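Local structure of flavocytochrome C3 fumarate reductase (Shewanella frigidimarina, 1QO8) at the protoporphyrin IX containing Fe site. The protein catalyses the essentially unidirectional reduction of fumarate to succinate, using FAD and four covalently bound c-type haems, and may take part in electron transport to Fe(3+). Sequence-based numbering; all coordinates share one arbitrary frame.

The protoporphyrin IX containing Fe site. Residues 5-6, 9-10, 14-15, 18-19, 23, 25, 29, 66, 70-73, 292-293. With HEM (protoporphyrin IX containing Fe), chain B.
A CXXCH haem-binding motif, Cys15 to His19, holds this c-type haem of the tetrahaem cytochrome region, an electron-transfer centre; the centre of the site lies about 44 Å from Arg397, the likely catalytic proton donor. Cys15 SG and Cys18 SG sit at the vinyl-derived carbons CAB and CAC, the sites of the thioether links. Cys18 SG is anti to its carbonyl carbon (chi1 -78°), which turns it to CAC, and Cys18 CB lies over the pyrrole of NC. The iron is bis-histidine, near octahedral: His19 NE2 binds HEM FE at 2.1 Å and His72 NE2 closes the opposite side at 2.0 Å, with 176° between them. Ile23 packs beside the His19 ligand, its CG2 over the rim of one face of that imidazole and its CD1 over the pyrrole of NB. On the His72 side, Gly6 CA rests over the HEM pyrrole of NC, 3.5 Å from its centroid. The vinyl-derived carbon CBC lies over the rim of the His9 ring, an axial ligand of a neighbouring haem.

His293 ties one propionate to the protein: its ND1 donates to HEM O2A at 2.6 Å, with the oxygen tilted 26° out of the ring plane. Across the ring, His293 NE2 gives its N-H to Glu29 OE2 at 2.6 Å, almost exactly in plane, on the anti lone pair; Lys292 NZ takes the syn lone pair in a salt bridge. Two donors thus grip one carboxylate oxygen, while Lys292 CG and Val25 CG1 flank opposite faces of the imidazole near the rim. An alanine in place of His293 would probably loosen this propionate and leave Glu29 less firmly placed, since both ring nitrogens would be lost. With a carboxylate oxygen facing each ring nitrogen, the imidazole may be biased towards its protonated form. The other propionate takes the backbone N-H of His72 on HEM O2D at 2.5 Å, and its O1D meets water 1, which also contacts Lys70 NZ at 2.9 Å.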
# COMPACT_ATOMS: atom_id res chain seq x y z
N MET A 5 -8.14 -45.32 -4.91
CA MET A 5 -9.26 -45.29 -5.85
C MET A 5 -8.82 -45.73 -7.25
O MET A 5 -9.58 -46.38 -7.97
CB MET A 5 -9.96 -43.94 -5.93
CG MET A 5 -11.24 -44.04 -6.75
SD MET A 5 -12.10 -42.49 -7.03
CE MET A 5 -11.33 -42.04 -8.59
N GLY A 6 -7.61 -45.39 -7.67
CA GLY A 6 -7.04 -45.85 -8.92
C GLY A 6 -6.79 -47.36 -8.91
O GLY A 6 -7.01 -48.04 -9.90
N HIS A 9 -10.28 -49.41 -9.08
CA HIS A 9 -10.67 -49.54 -10.47
C HIS A 9 -9.69 -50.32 -11.35
O HIS A 9 -10.11 -50.81 -12.41
CB HIS A 9 -10.77 -48.14 -11.09
CG HIS A 9 -12.00 -47.40 -10.68
ND1 HIS A 9 -12.24 -46.89 -9.42
CD2 HIS A 9 -13.08 -47.09 -11.44
CE1 HIS A 9 -13.41 -46.30 -9.40
NE2 HIS A 9 -13.94 -46.42 -10.61
N ALA A 10 -8.40 -50.31 -10.96
CA ALA A 10 -7.42 -50.97 -11.84
C ALA A 10 -7.62 -52.47 -11.65
O ALA A 10 -7.91 -53.17 -12.61
CB ALA A 10 -6.00 -50.55 -11.58
N SER A 14 -7.97 -51.92 -15.42
CA SER A 14 -6.67 -51.48 -15.89
C SER A 14 -6.34 -50.04 -15.46
O SER A 14 -7.09 -49.43 -14.69
CB SER A 14 -6.59 -51.54 -17.42
OG SER A 14 -7.65 -50.83 -18.01
N CYS A 15 -5.26 -49.46 -15.95
CA CYS A 15 -4.99 -48.04 -15.78
C CYS A 15 -5.72 -47.23 -16.86
O CYS A 15 -6.09 -46.08 -16.67
CB CYS A 15 -3.51 -47.69 -15.89
SG CYS A 15 -2.41 -48.98 -15.32
N CYS A 18 -9.20 -45.10 -16.96
CA CYS A 18 -9.17 -43.68 -16.68
C CYS A 18 -8.13 -42.92 -17.48
O CYS A 18 -8.39 -41.83 -18.01
CB CYS A 18 -8.91 -43.54 -15.17
SG CYS A 18 -10.38 -43.85 -14.18
N HIS A 19 -6.93 -43.49 -17.62
CA HIS A 19 -5.81 -42.84 -18.29
C HIS A 19 -5.71 -43.11 -19.77
O HIS A 19 -6.20 -44.11 -20.29
CB HIS A 19 -4.52 -43.33 -17.62
CG HIS A 19 -4.48 -42.83 -16.21
ND1 HIS A 19 -4.74 -41.50 -15.91
CD2 HIS A 19 -4.23 -43.42 -15.03
CE1 HIS A 19 -4.63 -41.31 -14.62
NE2 HIS A 19 -4.33 -42.46 -14.05
N ILE A 23 0.22 -43.26 -19.91
CA ILE A 23 -0.36 -42.34 -18.94
C ILE A 23 0.26 -40.95 -19.05
O ILE A 23 1.47 -40.73 -19.16
CB ILE A 23 -0.23 -42.88 -17.50
CG1 ILE A 23 -0.95 -44.23 -17.40
CG2 ILE A 23 -0.76 -41.89 -16.48
CD1 ILE A 23 -0.78 -44.93 -16.07
N VAL A 25 -1.48 -37.45 -17.54
CA VAL A 25 -2.62 -36.66 -17.04
C VAL A 25 -2.43 -35.18 -17.39
O VAL A 25 -1.49 -34.55 -16.92
CB VAL A 25 -2.80 -36.83 -15.53
CG1 VAL A 25 -4.07 -36.15 -15.04
CG2 VAL A 25 -2.84 -38.31 -15.19
N GLU A 29 -7.11 -32.51 -16.15
CA GLU A 29 -7.56 -33.88 -15.97
C GLU A 29 -8.81 -34.25 -16.76
O GLU A 29 -9.69 -34.97 -16.32
CB GLU A 29 -7.78 -34.11 -14.46
CG GLU A 29 -6.45 -34.07 -13.74
CD GLU A 29 -6.54 -33.89 -12.26
OE1 GLU A 29 -7.65 -33.95 -11.68
OE2 GLU A 29 -5.50 -33.68 -11.63
N THR A 66 -13.00 -35.10 -10.00
CA THR A 66 -11.72 -35.12 -9.27
C THR A 66 -11.44 -33.85 -8.48
O THR A 66 -10.51 -33.85 -7.65
CB THR A 66 -10.52 -35.44 -10.17
OG1 THR A 66 -10.28 -34.34 -11.05
CG2 THR A 66 -10.84 -36.65 -11.10
N LYS A 70 -10.23 -38.28 -5.43
CA LYS A 70 -8.89 -38.35 -6.05
C LYS A 70 -8.58 -39.70 -6.64
O LYS A 70 -9.01 -40.78 -6.23
CB LYS A 70 -7.82 -37.94 -5.02
CG LYS A 70 -8.02 -36.52 -4.51
CD LYS A 70 -8.02 -35.57 -5.69
CE LYS A 70 -8.37 -34.12 -5.37
NZ LYS A 70 -8.29 -33.28 -6.61
N GLY A 71 -7.81 -39.70 -7.71
CA GLY A 71 -7.20 -40.91 -8.23
C GLY A 71 -6.38 -41.64 -7.19
O GLY A 71 -6.42 -42.88 -7.18
N HIS A 72 -5.48 -40.96 -6.48
CA HIS A 72 -4.34 -41.57 -5.83
C HIS A 72 -4.03 -40.93 -4.50
O HIS A 72 -2.92 -41.10 -4.01
CB HIS A 72 -3.03 -41.62 -6.65
CG HIS A 72 -3.26 -42.35 -7.94
ND1 HIS A 72 -3.52 -43.70 -7.96
CD2 HIS A 72 -3.42 -41.92 -9.20
CE1 HIS A 72 -3.76 -44.05 -9.22
NE2 HIS A 72 -3.69 -42.99 -10.02
N GLU A 73 -5.00 -40.21 -3.93
CA GLU A 73 -4.76 -39.69 -2.58
C GLU A 73 -6.06 -39.40 -1.85
O GLU A 73 -7.11 -39.36 -2.46
CB GLU A 73 -4.01 -38.35 -2.69
CG GLU A 73 -4.72 -37.41 -3.66
CD GLU A 73 -4.10 -36.04 -3.80
OE1 GLU A 73 -4.17 -35.21 -2.88
OE2 GLU A 73 -3.56 -35.73 -4.88
N LYS A 292 -0.34 -28.32 -12.70
CA LYS A 292 -0.40 -29.36 -11.68
C LYS A 292 0.33 -30.63 -12.13
O LYS A 292 1.06 -31.27 -11.36
CB LYS A 292 -1.87 -29.65 -11.38
CG LYS A 292 -2.18 -31.02 -10.83
CD LYS A 292 -3.62 -31.10 -10.31
CE LYS A 292 -3.72 -32.26 -9.31
NZ LYS A 292 -5.09 -32.86 -9.28
N HIS A 293 0.14 -30.99 -13.41
CA HIS A 293 0.73 -32.24 -13.86
C HIS A 293 1.94 -31.99 -14.77
O HIS A 293 2.93 -32.72 -14.67
CB HIS A 293 -0.29 -33.16 -14.55
CG HIS A 293 -1.28 -33.66 -13.53
ND1 HIS A 293 -0.88 -34.47 -12.48
CD2 HIS A 293 -2.61 -33.45 -13.36
CE1 HIS A 293 -1.93 -34.73 -11.72
NE2 HIS A 293 -2.99 -34.13 -12.22
CHA HEM B . -3.00 -39.41 -11.76
CHB HEM B . -0.78 -43.60 -12.63
CHC HEM B . -5.05 -45.86 -12.48
CHD HEM B . -7.27 -41.70 -11.53
C1A HEM B . -2.03 -40.34 -12.06
C2A HEM B . -0.62 -40.04 -12.30
C3A HEM B . -0.02 -41.21 -12.55
C4A HEM B . -1.02 -42.26 -12.46
CMA HEM B . 1.45 -41.51 -12.88
CAA HEM B . -0.08 -38.60 -12.30
CBA HEM B . 1.05 -37.96 -11.57
CGA HEM B . 1.36 -36.50 -11.83
O1A HEM B . 1.78 -35.71 -10.94
O2A HEM B . 1.17 -36.05 -13.00
C1B HEM B . -1.74 -44.59 -12.59
C2B HEM B . -1.47 -46.02 -12.62
C3B HEM B . -2.65 -46.65 -12.58
C4B HEM B . -3.69 -45.63 -12.52
CMB HEM B . -0.06 -46.63 -12.68
CAB HEM B . -2.94 -48.16 -12.55
CBB HEM B . -2.05 -49.03 -12.10
C1C HEM B . -6.03 -44.94 -12.22
C2C HEM B . -7.45 -45.21 -12.10
C3C HEM B . -8.05 -44.06 -11.81
C4C HEM B . -7.03 -43.03 -11.77
CMC HEM B . -8.07 -46.60 -12.25
CAC HEM B . -9.54 -43.76 -11.53
CBC HEM B . -10.31 -44.52 -10.77
C1D HEM B . -6.29 -40.74 -11.48
C2D HEM B . -6.55 -39.38 -11.11
C3D HEM B . -5.38 -38.76 -11.28
C4D HEM B . -4.34 -39.69 -11.60
CMD HEM B . -7.92 -38.80 -10.69
CAD HEM B . -5.05 -37.30 -10.78
CBD HEM B . -5.04 -37.85 -9.37
CGD HEM B . -5.22 -37.76 -8.00
O1D HEM B . -5.69 -36.65 -7.64
O2D HEM B . -4.89 -38.68 -7.23
NA HEM B . -2.25 -41.70 -12.15
NB HEM B . -3.11 -44.38 -12.52
NC HEM B . -5.80 -43.59 -12.02
ND HEM B . -4.96 -40.91 -11.77
FE HEM B . -4.02 -42.66 -11.97
O HOH W 1 -7.25 -35.07 -8.70
O HOH W 2 -5.42 -33.68 -6.33